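Local structure of thrombomodulin (Homo sapiens, 1DX5) at residues Phe8-Glu13 against Thr22-Val27; Ala33-Pro36 against His40-Gln43; Pro52-Pro57 against Ser62-Glu67; Ile80-Asn85 against Cys93-Gly98; Phe100-Gly105 against Ala111-Thr116. The protein acts as an endothelial cell receptor and a cofactor for thrombin activation of protein C, which starts the activated protein C anticoagulant pathway. All coordinates share one frame; numbering follows the deposited sequence.

How the contacts relate
The five contacts follow one another along three EGF-like modules. Contacts 1 and 2 belong to the fourth, contact 3 to the fifth, and contacts 4 and 5 to the sixth. Contacts 2, 3 and 5 are surface hairpins held by backbone hydrogen bonds, contact 3 adding a disulfide across its strands. Contacts 1 and 4 are partly buried and have no hydrogen bond directly between their segments, relying instead on disulfides with a ring or a calcium ion. Contacts 1 and 2 touch, Glu13 N bonding to His40 O. Contacts 4 and 5 share a sheet through strands 92-95 and 100-103. Contacts 1 and 5 lie on opposite sides of the chain's centre. Another protein chain reaches 3 and 4.

Contact 1 (Phe8-Glu13 against Thr22-Val27); sequences FRANCE and TSYLCV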
# COMPACT_ATOMS: atom_id res chain seq x y z
N PHE E 8 -43.23 -8.41 -16.28
CA PHE E 8 -42.91 -9.02 -17.57
C PHE E 8 -42.01 -8.09 -18.42
O PHE E 8 -41.14 -8.55 -19.16
CB PHE E 8 -44.19 -9.34 -18.34
CG PHE E 8 -43.94 -9.93 -19.70
CD1 PHE E 8 -43.46 -11.24 -19.82
CD2 PHE E 8 -44.16 -9.18 -20.85
CE1 PHE E 8 -43.19 -11.78 -21.07
CE2 PHE E 8 -43.88 -9.72 -22.11
CZ PHE E 8 -43.40 -11.03 -22.22
N ARG E 9 -42.24 -6.79 -18.30
CA ARG E 9 -41.49 -5.79 -19.06
C ARG E 9 -40.35 -5.16 -18.26
O ARG E 9 -39.71 -4.23 -18.73
CB ARG E 9 -42.44 -4.70 -19.55
CG ARG E 9 -43.49 -5.19 -20.52
CD ARG E 9 -44.45 -4.08 -20.93
NE ARG E 9 -43.80 -3.02 -21.69
CZ ARG E 9 -43.54 -1.80 -21.21
NH1 ARG E 9 -43.88 -1.49 -19.96
NH2 ARG E 9 -42.96 -0.88 -21.98
N ALA E 10 -40.13 -5.66 -17.04
CA ALA E 10 -39.09 -5.13 -16.15
C ALA E 10 -37.71 -5.69 -16.45
O ALA E 10 -37.56 -6.80 -16.94
CB ALA E 10 -39.47 -5.40 -14.69
N ASN E 11 -36.70 -4.90 -16.14
CA ASN E 11 -35.32 -5.30 -16.36
C ASN E 11 -34.54 -5.16 -15.04
O ASN E 11 -33.68 -4.28 -14.89
CB ASN E 11 -34.70 -4.41 -17.44
CG ASN E 11 -33.33 -5.00 -18.04
OD1 ASN E 11 -33.06 -6.17 -17.71
ND2 ASN E 11 -32.58 -4.26 -18.85
N CYS E 12 -34.87 -6.01 -14.08
CA CYS E 12 -34.20 -6.00 -12.78
C CYS E 12 -33.00 -6.93 -12.81
O CYS E 12 -33.04 -8.00 -13.43
CB CYS E 12 -35.15 -6.44 -11.67
SG CYS E 12 -36.67 -5.46 -11.52
N GLU E 13 -31.96 -6.55 -12.08
CA GLU E 13 -30.76 -7.37 -12.00
C GLU E 13 -31.02 -8.68 -11.28
O GLU E 13 -30.48 -9.73 -11.68
CB GLU E 13 -29.66 -6.62 -11.24
CG GLU E 13 -28.44 -7.48 -10.94
CD GLU E 13 -27.45 -6.78 -9.90
OE1 GLU E 13 -27.18 -5.58 -10.07
OE2 GLU E 13 -27.00 -7.46 -8.96
N THR E 22 -49.70 -1.76 -13.06
CA THR E 22 -48.79 -0.93 -13.84
C THR E 22 -47.39 -0.77 -13.24
O THR E 22 -46.40 -0.69 -13.99
CB THR E 22 -49.40 0.49 -14.08
OG1 THR E 22 -49.87 1.04 -12.84
CG2 THR E 22 -50.55 0.41 -15.08
N SER E 23 -47.29 -0.76 -11.91
CA SER E 23 -45.99 -0.59 -11.27
C SER E 23 -45.38 -1.81 -10.58
O SER E 23 -46.07 -2.74 -10.16
CB SER E 23 -46.01 0.61 -10.32
OG SER E 23 -46.92 0.38 -9.27
N TYR E 24 -44.06 -1.80 -10.48
CA TYR E 24 -43.31 -2.88 -9.88
C TYR E 24 -42.13 -2.32 -9.10
O TYR E 24 -41.89 -1.11 -9.06
CB TYR E 24 -42.77 -3.83 -10.96
CG TYR E 24 -41.79 -3.16 -11.89
CD1 TYR E 24 -40.42 -3.20 -11.62
CD2 TYR E 24 -42.23 -2.45 -13.01
CE1 TYR E 24 -39.50 -2.55 -12.45
CE2 TYR E 24 -41.32 -1.79 -13.85
CZ TYR E 24 -39.96 -1.85 -13.56
OH TYR E 24 -39.06 -1.21 -14.37
N LEU E 25 -41.32 -3.22 -8.58
CA LEU E 25 -40.17 -2.81 -7.83
C LEU E 25 -39.10 -3.87 -7.97
O LEU E 25 -39.36 -5.07 -7.81
CB LEU E 25 -40.59 -2.59 -6.38
CG LEU E 25 -39.77 -1.74 -5.41
CD1 LEU E 25 -38.58 -2.54 -5.00
CD2 LEU E 25 -39.36 -0.41 -6.03
N CYS E 26 -37.91 -3.43 -8.34
CA CYS E 26 -36.77 -4.31 -8.46
C CYS E 26 -36.23 -4.53 -7.05
O CYS E 26 -35.98 -3.57 -6.32
CB CYS E 26 -35.68 -3.65 -9.30
SG CYS E 26 -36.00 -3.59 -11.08
N VAL E 27 -36.07 -5.80 -6.67
CA VAL E 27 -35.57 -6.16 -5.36
C VAL E 27 -34.34 -7.06 -5.46
O VAL E 27 -33.96 -7.53 -6.56
CB VAL E 27 -36.68 -6.84 -4.46
CG1 VAL E 27 -37.79 -5.80 -4.09
CG2 VAL E 27 -37.33 -8.00 -5.21
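The methyl of Ala10 sits over one face of the Tyr24 ring, and two residues further along each segment Cys12 is joined to Cys26. The first of these is a CH-pi contact: Ala10 CB stands 3.8 Å from the centroid of the Tyr24 ring, 17° off its normal, displaced toward the CE1 side. Alanine suits the place because its single methyl can lie close on a flat ring. The chi1 of Tyr24, 63°, sets CG between its own backbone N and carbonyl carbon and lifts the ring from strand 24-27 toward the loop.

The covalent link is the disulfide Cys12 SG–Cys26 SG, 2.0 Å long with a chi3 of -81°. It joins the second and fourth cysteines of the fourth EGF-like domain, in the classic pattern with Cys7–Cys16 and Cys28–Cys42. Cys12 SG also approaches the Tyr24 ring obliquely, 4.2 Å from Tyr24 CE1, as a sulfur-aromatic contact.

Beyond the segments, Tyr24 OH is hydrogen-bonded to His40 NE2. Cys16 of strand 15-18 packs against both Ala10 and the ring. With one covalent bond and otherwise apolar touches, the loop is tied to the strand by sulfur and aromatic carbon, without backbone pairing.

Contact 2 (Ala33-Pro36 against His40-Gln43); sequences APIP and HRCQ
Arg41 meets Ile35 twice, by its backbone and by its side chain. Its carbonyl O accepts from Ile35 N at 2.9 Å and also receives a CA-H...O contact from Pro34 CA. The two side chains run alongside each other, and Ile35 CD1 lies 3.7 Å from Arg41 NH1 over one face of the guanidinium; the CD1 methyl at the end of isoleucine's longer branch can pack on that flat group. A bend at chi3 (59°) turns the guanidinium back over this methyl.

Cys42 comes next, opposite Pro34 in a non-hydrogen-bonded pair whose side chains diverge; its sulfur is bonded to Cys28. Proline fits here because this position needs no N-H for the pairing.

Gln43 forms the hydrogen-bonded pair with Ala33: Ala33 N to Gln43 O and Gln43 N to Ala33 O are both 3.1 Å. Its extended side chain crosses Ile35 at about a right angle, bringing Gln43 CG to 3.8 Å from Ile35 CG1. At the amide end, Gln43 NE2 donates to a water 2.9 Å away, which in turn donates to Pro34 O. These pairs make a short antiparallel beta hairpin, the C-terminal hairpin characteristic of an EGF-like domain.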
# COMPACT_ATOMS: atom_id res chain seq x y z
N ALA E 33 -29.48 -4.85 -1.20
CA ALA E 33 -30.58 -3.92 -1.36
C ALA E 33 -30.29 -3.12 -2.62
O ALA E 33 -29.13 -2.99 -3.02
CB ALA E 33 -30.72 -2.99 -0.12
N PRO E 34 -31.33 -2.57 -3.26
CA PRO E 34 -31.14 -1.78 -4.48
C PRO E 34 -30.18 -0.60 -4.30
O PRO E 34 -30.10 -0.02 -3.23
CB PRO E 34 -32.56 -1.29 -4.79
CG PRO E 34 -33.44 -2.40 -4.22
CD PRO E 34 -32.75 -2.66 -2.90
N ILE E 35 -29.40 -0.30 -5.33
CA ILE E 35 -28.48 0.83 -5.27
C ILE E 35 -29.36 2.06 -5.46
O ILE E 35 -30.14 2.13 -6.40
CB ILE E 35 -27.42 0.77 -6.40
CG1 ILE E 35 -26.73 -0.60 -6.36
CG2 ILE E 35 -26.39 1.88 -6.21
CD1 ILE E 35 -25.57 -0.76 -7.32
N PRO E 36 -29.32 3.01 -4.50
CA PRO E 36 -30.14 4.22 -4.59
C PRO E 36 -30.11 4.92 -5.96
O PRO E 36 -31.16 5.26 -6.50
CB PRO E 36 -29.58 5.09 -3.47
CG PRO E 36 -29.18 4.06 -2.42
CD PRO E 36 -28.50 3.01 -3.28
N HIS E 40 -32.36 -0.54 -10.31
CA HIS E 40 -32.50 -1.83 -10.97
C HIS E 40 -31.33 -2.74 -10.61
O HIS E 40 -31.29 -3.91 -10.99
CB HIS E 40 -32.58 -1.65 -12.50
CG HIS E 40 -33.93 -1.26 -13.00
ND1 HIS E 40 -34.49 -0.03 -12.76
CD2 HIS E 40 -34.84 -1.95 -13.74
CE1 HIS E 40 -35.68 0.04 -13.34
NE2 HIS E 40 -35.92 -1.12 -13.94
N ARG E 41 -30.37 -2.19 -9.86
CA ARG E 41 -29.20 -2.95 -9.45
C ARG E 41 -29.12 -3.18 -7.94
O ARG E 41 -29.81 -2.52 -7.15
CB ARG E 41 -27.92 -2.32 -10.00
CG ARG E 41 -27.75 -2.53 -11.51
CD ARG E 41 -26.48 -1.90 -12.05
NE ARG E 41 -25.27 -2.42 -11.41
CZ ARG E 41 -24.34 -1.67 -10.83
NH1 ARG E 41 -24.45 -0.34 -10.82
NH2 ARG E 41 -23.30 -2.25 -10.24
N CYS E 42 -28.28 -4.15 -7.56
CA CYS E 42 -28.09 -4.55 -6.18
C CYS E 42 -26.66 -4.41 -5.65
O CYS E 42 -25.68 -4.59 -6.38
CB CYS E 42 -28.48 -6.02 -6.03
SG CYS E 42 -30.18 -6.36 -6.54
N GLN E 43 -26.57 -4.12 -4.35
CA GLN E 43 -25.28 -4.00 -3.68
C GLN E 43 -25.47 -4.52 -2.26
O GLN E 43 -26.50 -4.31 -1.63
CB GLN E 43 -24.75 -2.55 -3.66
CG GLN E 43 -25.63 -1.58 -2.90
CD GLN E 43 -25.08 -0.07 -2.94
OE1 GLN E 43 -24.05 0.11 -3.60
NE2 GLN E 43 -25.73 0.89 -2.30
O HOH W 1 -28.11 -0.19 -1.15

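Contact 3 (Pro52-Pro57 against Ser62-Glu67); sequences PADCDP and SCECPE
Asp54 O accepts the shortest hydrogen bond of the contact, from Glu64 N at 2.8 Å, and is also approached by Cys63 CA in a CA-H...O contact. The return bond, Asp54 N to Glu64 O at 3.0 Å, completes an antiparallel hydrogen-bonded pair. Further along, Asp56 N donates to Ser62 O at 2.9 Å. The hairpin so formed belongs to the fifth EGF-like domain.

Between these bonds, Cys55 and Cys63 form a non-hydrogen-bonded pair joined by the disulfide Cys55 SG–Cys63 SG, with chi3 104°. It links the third and fourth cysteines of the domain, beside Cys46–Cys51 and Cys65–Cys77, unlike the 1-3, 2-4, 5-6 pattern of ordinary EGF domains. Cysteine suits such facing positions because the strands bring the two CB atoms near enough to link. On the same side Ala53 CB fits against Cys63 CB at 3.9 Å and Glu64 O; its small methyl allows this close approach.

The opposite face carries Asp54 and Glu64, with Asp54 CB 4.1 Å from Glu64 CB. A bend at chi2 (-67°) takes the Glu64 carboxylate away from Asp54. The hairpin's disulfide-bearing side thus packs on Leu71 and Phe75, and the Glu64 carboxylate, turned away, is held through OE1 by a polar side chain of another protein chain, while backbone bonds fix the register.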
# COMPACT_ATOMS: atom_id res chain seq x y z
N PRO E 52 -20.42 -12.24 5.01
CA PRO E 52 -19.60 -12.74 3.89
C PRO E 52 -19.49 -11.66 2.81
O PRO E 52 -20.42 -10.92 2.58
CB PRO E 52 -20.42 -13.93 3.38
CG PRO E 52 -21.09 -14.42 4.63
CD PRO E 52 -21.55 -13.14 5.28
N ALA E 53 -18.33 -11.55 2.18
CA ALA E 53 -18.13 -10.56 1.13
C ALA E 53 -18.88 -10.93 -0.14
O ALA E 53 -19.22 -12.09 -0.38
CB ALA E 53 -16.64 -10.40 0.81
N ASP E 54 -19.16 -9.92 -0.95
CA ASP E 54 -19.84 -10.15 -2.21
C ASP E 54 -18.75 -10.45 -3.24
O ASP E 54 -18.15 -9.52 -3.79
CB ASP E 54 -20.65 -8.91 -2.58
CG ASP E 54 -21.32 -9.04 -4.00
OD1 ASP E 54 -21.57 -10.17 -4.45
OD2 ASP E 54 -21.56 -7.99 -4.62
N CYS E 55 -18.47 -11.73 -3.47
CA CYS E 55 -17.45 -12.13 -4.43
C CYS E 55 -17.99 -12.62 -5.77
O CYS E 55 -19.00 -13.32 -5.83
CB CYS E 55 -16.54 -13.20 -3.83
SG CYS E 55 -15.90 -12.75 -2.19
N ASP E 56 -17.33 -12.21 -6.86
CA ASP E 56 -17.75 -12.61 -8.20
C ASP E 56 -17.12 -13.94 -8.59
O ASP E 56 -15.91 -14.05 -8.73
CB ASP E 56 -17.34 -11.52 -9.18
CG ASP E 56 -17.87 -11.79 -10.67
OD1 ASP E 56 -18.34 -12.90 -10.98
OD2 ASP E 56 -17.78 -10.86 -11.49
N PRO E 57 -17.94 -14.99 -8.77
CA PRO E 57 -17.38 -16.29 -9.16
C PRO E 57 -16.79 -16.41 -10.57
O PRO E 57 -16.14 -17.40 -10.88
CB PRO E 57 -18.53 -17.27 -8.88
CG PRO E 57 -19.73 -16.44 -8.87
CD PRO E 57 -19.33 -15.12 -8.32
N SER E 62 -12.29 -11.87 -6.40
CA SER E 62 -12.67 -10.47 -6.61
C SER E 62 -13.91 -10.24 -5.75
O SER E 62 -15.03 -10.65 -6.11
CB SER E 62 -12.97 -10.18 -8.08
OG SER E 62 -13.39 -8.83 -8.25
N CYS E 63 -13.70 -9.60 -4.60
CA CYS E 63 -14.76 -9.35 -3.64
C CYS E 63 -15.06 -7.89 -3.34
O CYS E 63 -14.18 -7.03 -3.41
CB CYS E 63 -14.44 -10.08 -2.35
SG CYS E 63 -14.11 -11.86 -2.57
N GLU E 64 -16.31 -7.64 -2.95
CA GLU E 64 -16.80 -6.31 -2.60
C GLU E 64 -17.32 -6.30 -1.16
O GLU E 64 -17.79 -7.31 -0.65
CB GLU E 64 -17.98 -5.89 -3.50
CG GLU E 64 -17.76 -6.05 -5.00
CD GLU E 64 -16.65 -5.04 -5.59
OE1 GLU E 64 -16.55 -3.89 -5.10
OE2 GLU E 64 -15.94 -5.44 -6.53
N CYS E 65 -17.22 -5.15 -0.52
CA CYS E 65 -17.70 -4.97 0.85
C CYS E 65 -18.41 -3.65 0.88
O CYS E 65 -18.05 -2.75 0.12
CB CYS E 65 -16.55 -4.89 1.85
SG CYS E 65 -15.74 -6.46 2.24
N PRO E 66 -19.44 -3.50 1.75
CA PRO E 66 -20.14 -2.22 1.81
C PRO E 66 -19.24 -1.16 2.44
O PRO E 66 -18.16 -1.48 2.95
CB PRO E 66 -21.36 -2.53 2.68
CG PRO E 66 -20.95 -3.70 3.48
CD PRO E 66 -20.13 -4.53 2.54
N GLU E 67 -19.62 0.11 2.34
CA GLU E 67 -18.84 1.19 2.93
C GLU E 67 -18.75 0.94 4.43
O GLU E 67 -19.73 0.47 5.04
CB GLU E 67 -19.53 2.53 2.68
CG GLU E 67 -19.65 2.92 1.21

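Contact 4 (Ile80-Asn85 against Cys93-Gly98); sequences IDECEN and CHNLPG. With CA (calcium ion), chain N.
The calcium site of a calcium-binding EGF-like domain is built where Ile80, Glu82, Asn95 and Leu96 converge on one ion. Backbone oxygen comes from Ile80 O and Leu96 O, and side-chain oxygen from Glu82 OE1, 2.5 Å from the calcium, and Asn95 OD1, at 2.4 Å. A water also binds, and Asp79 and Thr99 complete the site. The closeness of Glu82 OE1 to Asn95 OD1, 3.2 Å, reflects the shared metal. Glutamate probably brings negative charge to offset that of the ion, whereas asparagine offers a neutral oxygen and keeps its NH2 for a water. Glu82 delivers its carboxylate by folding at chi2 (94°).

Asp81, between the ligands Ile80 and Glu82 in the chain, serves as N-cap of helix 82-85: Asp81 OD1 accepts from Glu84 N at 3.1 Å, approached from above the carboxylate plane, and weakly from Cys83 N. The Asp81 carboxylate also stacks on the Asn95 amide, their planes 4° apart, with Asp81 OD1 3.4 Å from Asn95 CG. A water bridges the pair, accepting from Asn95 ND2 and donating weakly to Asp81 OD2.

Beyond the site, the helix is tied to strand 92-95 by a disulfide with chi3 -73°, in which Cys83 SG and Cys93 SG are 2.0 Å apart.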
# COMPACT_ATOMS: atom_id res chain seq x y z
N ILE E 80 -15.20 -1.65 10.23
CA ILE E 80 -14.07 -0.79 10.57
C ILE E 80 -14.52 0.00 11.82
O ILE E 80 -15.57 0.65 11.81
CB ILE E 80 -13.75 0.20 9.44
CG1 ILE E 80 -13.32 -0.55 8.18
CG2 ILE E 80 -12.60 1.15 9.87
CD1 ILE E 80 -13.11 0.34 6.96
N ASP E 81 -13.77 -0.11 12.91
CA ASP E 81 -14.09 0.59 14.14
C ASP E 81 -13.38 1.95 14.05
O ASP E 81 -12.22 2.09 14.43
CB ASP E 81 -13.62 -0.24 15.34
CG ASP E 81 -14.07 0.38 16.75
OD1 ASP E 81 -14.43 1.56 16.79
OD2 ASP E 81 -14.01 -0.36 17.76
N GLU E 82 -14.07 2.92 13.47
CA GLU E 82 -13.53 4.26 13.27
C GLU E 82 -13.16 4.97 14.56
O GLU E 82 -12.24 5.80 14.59
CB GLU E 82 -14.52 5.12 12.48
CG GLU E 82 -14.72 4.70 11.04
CD GLU E 82 -15.98 3.72 10.83
OE1 GLU E 82 -16.46 3.13 11.82
OE2 GLU E 82 -16.43 3.57 9.67
N CYS E 83 -13.86 4.64 15.64
CA CYS E 83 -13.58 5.26 16.92
C CYS E 83 -12.26 4.75 17.48
O CYS E 83 -11.39 5.54 17.83
CB CYS E 83 -14.73 5.02 17.89
SG CYS E 83 -16.35 5.52 17.23
N GLU E 84 -12.10 3.43 17.52
CA GLU E 84 -10.87 2.83 18.02
C GLU E 84 -9.70 3.16 17.10
O GLU E 84 -8.57 3.31 17.56
CB GLU E 84 -11.02 1.31 18.14
CG GLU E 84 -9.75 0.61 18.64
CD GLU E 84 -9.94 -0.98 18.89
OE1 GLU E 84 -9.86 -1.74 17.91
OE2 GLU E 84 -10.15 -1.38 20.07
N ASN E 85 -9.97 3.22 15.80
CA ASN E 85 -8.95 3.53 14.80
C ASN E 85 -8.44 4.95 14.97
O ASN E 85 -7.23 5.19 14.93
CB ASN E 85 -9.52 3.38 13.39
CG ASN E 85 -8.39 3.53 12.25
OD1 ASN E 85 -7.84 2.49 11.92
ND2 ASN E 85 -8.08 4.73 11.75
N CYS E 93 -17.09 9.66 19.94
CA CYS E 93 -17.37 8.70 18.88
C CYS E 93 -18.02 7.40 19.32
O CYS E 93 -17.56 6.75 20.26
CB CYS E 93 -16.05 8.41 18.16
SG CYS E 93 -16.12 7.45 16.61
N HIS E 94 -19.08 7.01 18.62
CA HIS E 94 -19.77 5.75 18.88
C HIS E 94 -19.70 4.96 17.56
O HIS E 94 -20.13 5.44 16.51
CB HIS E 94 -21.23 5.98 19.27
CG HIS E 94 -21.40 6.78 20.53
ND1 HIS E 94 -20.73 6.49 21.70
CD2 HIS E 94 -22.18 7.86 20.80
CE1 HIS E 94 -21.09 7.35 22.64
NE2 HIS E 94 -21.97 8.19 22.12
N ASN E 95 -19.13 3.77 17.63
CA ASN E 95 -18.97 2.92 16.47
C ASN E 95 -20.30 2.28 16.07
O ASN E 95 -21.17 2.03 16.91
CB ASN E 95 -17.91 1.84 16.77
CG ASN E 95 -17.52 0.97 15.48
OD1 ASN E 95 -17.54 1.56 14.39
ND2 ASN E 95 -17.23 -0.30 15.62
N LEU E 96 -20.48 2.09 14.77
CA LEU E 96 -21.69 1.48 14.24
C LEU E 96 -21.27 0.47 13.19
O LEU E 96 -20.13 0.50 12.70
CB LEU E 96 -22.57 2.54 13.57
CG LEU E 96 -23.45 3.46 14.42
CD1 LEU E 96 -23.86 4.69 13.61
CD2 LEU E 96 -24.67 2.70 14.86
N PRO E 97 -22.16 -0.48 12.87
CA PRO E 97 -21.79 -1.46 11.85
C PRO E 97 -21.95 -0.76 10.50
O PRO E 97 -23.07 -0.47 10.09
CB PRO E 97 -22.86 -2.55 12.02
CG PRO E 97 -23.41 -2.33 13.42
CD PRO E 97 -23.43 -0.85 13.52
N GLY E 98 -20.84 -0.43 9.86
CA GLY E 98 -20.91 0.24 8.56
C GLY E 98 -20.57 1.71 8.55
O GLY E 98 -20.27 2.27 7.51
CA CA N . -17.89 1.08 12.05
O HOH W 2 -17.01 -1.02 18.16
O HOH W 3 -17.87 1.38 9.64

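Contact 5 (Phe100-Gly105 against Ala111-Thr116); sequences FECICG and AGQIGT. Unlike the reference sequence in segment 111-116: Gly112 (reference Arg), Gln113 (reference His).
Phe100 and Gly115 meet at one end of an antiparallel beta hairpin, formed by strands 100-103 and 112-114 in the calcium-binding sixth EGF-like domain. Backbone hydrogen bonds set its register. Gly115 N donates to Phe100 O at 2.8 Å; Cys102 and Gln113 exchange two bonds, with Cys102 N to Gln113 O the shorter at 2.7 Å; and Cys104 and Ala111 exchange another two. Between them, Glu101 faces Ile114 and Ile103 faces Gly112 as non-hydrogen-bonded pairs. Gln113 and Gly112 both differ from the reference sequence.

Apolar contact on the face of Glu101 and Ile114 comes from aliphatic carbons, Glu101 CG lying 3.9 Å from Ile114 CD1. The extended glutamate chain lends its methylene groups to this packing, while its carboxylate reaches past toward Gly112.

Covalently, Cys102 within the strand and Cys104 just after it are bonded to Cys89 and Cys118, tying the hairpin to the rest of the domain.

Aromatic contact closes the Phe100 end. With chi1 at 63°, the Phe100 ring swings over the turn after Ile114. There a phi of 73°, easy for glycine, turns the chain so that Gly115 CA lies over the ring face, 3.9 Å from the Phe100 centroid and 21° off the ring normal.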
# COMPACT_ATOMS: atom_id res chain seq x y z
N PHE E 100 -20.25 5.35 11.70
CA PHE E 100 -20.00 5.74 13.08
C PHE E 100 -20.77 7.02 13.40
O PHE E 100 -21.17 7.75 12.49
CB PHE E 100 -18.50 5.99 13.31
CG PHE E 100 -17.93 7.13 12.48
CD1 PHE E 100 -17.51 6.91 11.16
CD2 PHE E 100 -17.84 8.42 13.01
CE1 PHE E 100 -17.01 7.96 10.39
CE2 PHE E 100 -17.33 9.48 12.25
CZ PHE E 100 -16.92 9.25 10.94
N GLU E 101 -21.03 7.25 14.68
CA GLU E 101 -21.71 8.47 15.11
C GLU E 101 -20.70 9.39 15.80
O GLU E 101 -19.98 8.97 16.71
CB GLU E 101 -22.86 8.18 16.06
CG GLU E 101 -23.71 9.42 16.31
CD GLU E 101 -24.62 9.29 17.61
OE1 GLU E 101 -24.40 8.36 18.42
OE2 GLU E 101 -25.53 10.13 17.78
N CYS E 102 -20.63 10.63 15.34
CA CYS E 102 -19.70 11.59 15.90
C CYS E 102 -20.48 12.72 16.53
O CYS E 102 -21.31 13.36 15.88
CB CYS E 102 -18.77 12.11 14.79
SG CYS E 102 -17.38 13.14 15.36
N ILE E 103 -20.31 12.88 17.84
CA ILE E 103 -20.98 13.95 18.56
C ILE E 103 -20.04 15.16 18.60
O ILE E 103 -18.87 15.04 19.01
CB ILE E 103 -21.37 13.54 20.01
CG1 ILE E 103 -22.56 12.57 20.01
CG2 ILE E 103 -21.78 14.77 20.80
CD1 ILE E 103 -22.23 11.17 19.63
N CYS E 104 -20.54 16.30 18.14
CA CYS E 104 -19.74 17.52 18.12
C CYS E 104 -20.39 18.65 18.92
O CYS E 104 -21.61 18.80 18.92
CB CYS E 104 -19.50 17.95 16.68
SG CYS E 104 -18.76 16.63 15.67
N GLY E 105 -19.55 19.45 19.58
CA GLY E 105 -20.04 20.56 20.38
C GLY E 105 -19.13 21.78 20.32
O GLY E 105 -18.83 22.26 19.22
N ALA E 111 -24.61 18.10 18.57
CA ALA E 111 -25.06 17.50 17.32
C ALA E 111 -24.53 16.09 17.09
O ALA E 111 -23.33 15.84 17.22
CB ALA E 111 -24.68 18.41 16.14
N GLY E 112 -25.44 15.18 16.76
CA GLY E 112 -25.04 13.81 16.48
C GLY E 112 -24.92 13.62 14.98
O GLY E 112 -25.92 13.56 14.29
N GLN E 113 -23.69 13.57 14.48
CA GLN E 113 -23.45 13.38 13.05
C GLN E 113 -23.16 11.92 12.72
O GLN E 113 -22.47 11.23 13.47
CB GLN E 113 -22.24 14.20 12.59
CG GLN E 113 -22.25 15.65 13.01
CD GLN E 113 -20.86 16.37 12.65
OE1 GLN E 113 -20.87 17.09 11.66
NE2 GLN E 113 -19.78 16.12 13.37
N ILE E 114 -23.66 11.46 11.58
CA ILE E 114 -23.43 10.10 11.13
C ILE E 114 -22.40 10.04 10.00
O ILE E 114 -22.59 10.66 8.95
CB ILE E 114 -24.75 9.41 10.68
CG1 ILE E 114 -25.47 8.79 11.88
CG2 ILE E 114 -24.46 8.26 9.72
CD1 ILE E 114 -25.73 9.69 13.01
N GLY E 115 -21.30 9.32 10.23
CA GLY E 115 -20.28 9.16 9.21
C GLY E 115 -19.37 10.34 8.89
O GLY E 115 -18.54 10.23 8.00
N THR E 116 -19.53 11.45 9.60
CA THR E 116 -18.70 12.63 9.36
C THR E 116 -18.07 13.16 10.64
O THR E 116 -18.55 12.92 11.75
CB THR E 116 -19.48 13.79 8.68
OG1 THR E 116 -20.66 14.08 9.44
CG2 THR E 116 -19.89 13.41 7.27